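Local atomic coordinates of oxidoreductase, iron/ascorbate family (Shewanella oneidensis, PDB entry 3ON7), a protein that probably uses iron(II) and 2-oxoglutarate to activate oxygen, forming ethylene from 2-oxoglutarate and oxidising L-arginine. Residues D267-L270 / M271-R275. Sequence-based numbering, arbitrary orientation.
Sequences DSYL and MERLR
Tyr269 and Arg273, one helical turn apart, run side by side, with the phenol OH 3.6 Å from Arg273 NH2. The oxygen lies near the guanidinium plane at its edge, while the ring itself is turned 66° from that plane. Both side chains leave with CG anti to the backbone N (chi1 -171° in Tyr269); bends at chi2 and chi3 then fold the arginine back alongside the ring. Its length suits the place, carrying NH2 to a salt bridge with Asp216.

Beneath them runs ordinary alpha-helical bonding. Met271 N donates to Asp267 O (3.0 Å) almost straight, at 170°, and Leu274 N reaches Leu270 O at 2.9 Å. Glu272 N and Arg273 N bond to Ser268 O and Tyr269 O, and Arg273 N adds a weak second bond to Leu270 O. The selenomethionine Met271 lays its methyl CE 4.0 Å from CD2 of Leu270, whose apolar side chain suits a buried place.

The other polar ends find partners beyond the two segments. Ser268 OG, a short hydroxyl, serves Thr265 N at the helix start. Asp267 OD2 accepts from the backbone N of Arg63, and OD1 more weakly from that of Glu64, both of a third subunit. Buried Glu272 suits its two partners on a second subunit: OE1 is hydrogen-bonded to Tyr89 OH, and OE2 forms a salt bridge with Arg153 NH2.

Helix 266-277, C-terminal to the beta core of this iron/2-oxoglutarate oxygenase, follows strand 245-252; it packs Tyr269 against helix 216-221, Leu270 against the loop at Ile177, and Leu274 against Leu274 of the second subunit.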
loop_
_atom_site.group_PDB
_atom_site.type_symbol
_atom_site.label_atom_id
_atom_site.label_comp_id
_atom_site.label_asym_id
_atom_site.label_seq_id
_atom_site.Cartn_x
_atom_site.Cartn_y
_atom_site.Cartn_z
ATOM N N ASP B 267 -2.909 8.560 -12.953
ATOM C CA ASP B 267 -3.248 7.577 -11.940
ATOM C C ASP B 267 -3.394 6.162 -12.531
ATOM O O ASP B 267 -2.829 5.224 -12.010
ATOM C CB ASP B 267 -4.549 8.007 -11.250
ATOM C CG ASP B 267 -4.817 7.246 -9.952
ATOM O OD1 ASP B 267 -4.010 7.317 -9.005
ATOM O OD2 ASP B 267 -5.865 6.588 -9.881
ATOM N N SER B 268 -4.143 6.001 -13.616
ATOM C CA SER B 268 -4.329 4.669 -14.189
ATOM C C SER B 268 -3.056 4.180 -14.843
ATOM O O SER B 268 -2.852 2.976 -14.963
ATOM C CB SER B 268 -5.511 4.631 -15.188
ATOM O OG SER B 268 -5.191 5.285 -16.415
ATOM N N TYR B 269 -2.204 5.098 -15.287
ATOM C CA TYR B 269 -0.924 4.724 -15.860
ATOM C C TYR B 269 -0.020 4.138 -14.776
ATOM O O TYR B 269 0.620 3.116 -14.981
ATOM C CB TYR B 269 -0.247 5.933 -16.508
ATOM C CG TYR B 269 0.982 5.589 -17.315
ATOM C CD1 TYR B 269 0.880 5.190 -18.631
ATOM C CD2 TYR B 269 2.243 5.647 -16.754
ATOM C CE1 TYR B 269 2.010 4.878 -19.375
ATOM C CE2 TYR B 269 3.367 5.327 -17.484
ATOM C CZ TYR B 269 3.248 4.939 -18.794
ATOM O OH TYR B 269 4.379 4.617 -19.526
ATOM N N LEU B 270 0.015 4.767 -13.607
ATOM C CA LEU B 270 0.815 4.243 -12.499
ATOM C C LEU B 270 0.254 2.870 -12.043
ATOM O O LEU B 270 1.005 1.892 -11.907
ATOM C CB LEU B 270 0.796 5.210 -11.349
ATOM C CG LEU B 270 1.637 4.836 -10.130
ATOM C CD1 LEU B 270 3.115 4.758 -10.522
ATOM C CD2 LEU B 270 1.384 5.906 -9.034
HETATM N N MSE B 271 -1.063 2.797 -11.852
HETATM C CA MSE B 271 -1.669 1.558 -11.398
HETATM C C MSE B 271 -1.256 0.437 -12.361
HETATM O O MSE B 271 -0.874 -0.648 -11.931
HETATM C CB MSE B 271 -3.206 1.653 -11.312
HETATM C CG MSE B 271 -3.793 2.458 -10.168
HETATM SE SE MSE B 271 -3.060 2.133 -8.381
HETATM C CE MSE B 271 -1.771 3.499 -8.355
ATOM N N GLU B 272 -1.287 0.715 -13.659
ATOM C CA GLU B 272 -0.895 -0.292 -14.640
ATOM C C GLU B 272 0.560 -0.723 -14.467
ATOM O O GLU B 272 0.892 -1.913 -14.634
ATOM C CB GLU B 272 -1.149 0.206 -16.052
ATOM C CG GLU B 272 -0.998 -0.865 -17.115
ATOM C CD GLU B 272 -1.944 -2.064 -16.904
ATOM O OE1 GLU B 272 -3.070 -1.878 -16.359
ATOM O OE2 GLU B 272 -1.545 -3.191 -17.294
ATOM N N ARG B 273 1.425 0.229 -14.122
ATOM C CA ARG B 273 2.849 -0.083 -13.913
ATOM C C ARG B 273 3.012 -1.013 -12.735
ATOM O O ARG B 273 3.719 -2.006 -12.827
ATOM C CB ARG B 273 3.691 1.180 -13.706
ATOM C CG ARG B 273 5.174 0.916 -13.486
ATOM C CD ARG B 273 5.815 0.254 -14.683
ATOM N NE ARG B 273 5.758 1.095 -15.866
ATOM C CZ ARG B 273 6.588 2.102 -16.097
ATOM N NH1 ARG B 273 7.544 2.398 -15.222
ATOM N NH2 ARG B 273 6.468 2.818 -17.208
ATOM N N LEU B 274 2.314 -0.706 -11.656
ATOM C CA LEU B 274 2.280 -1.559 -10.464
ATOM C C LEU B 274 1.787 -2.973 -10.749
ATOM O O LEU B 274 2.397 -3.970 -10.283
ATOM C CB LEU B 274 1.425 -0.912 -9.366
ATOM C CG LEU B 274 1.988 0.408 -8.812
ATOM C CD1 LEU B 274 1.153 0.878 -7.645
ATOM C CD2 LEU B 274 3.447 0.234 -8.395
ATOM N N ARG B 275 0.716 -3.080 -11.538
ATOM C CA ARG B 275 0.219 -4.401 -11.924
ATOM C C ARG B 275 1.253 -5.140 -12.773
ATOM O O ARG B 275 1.556 -6.296 -12.494
ATOM C CB ARG B 275 -1.124 -4.324 -12.645
ATOM C CG ARG B 275 -2.201 -3.522 -11.923
ATOM C CD ARG B 275 -2.671 -4.147 -10.682
ATOM N NE ARG B 275 -1.751 -4.047 -9.560
ATOM C CZ ARG B 275 -1.651 -3.011 -8.740
ATOM N NH1 ARG B 275 -2.391 -1.933 -8.901
ATOM N NH2 ARG B 275 -0.804 -3.068 -7.732
#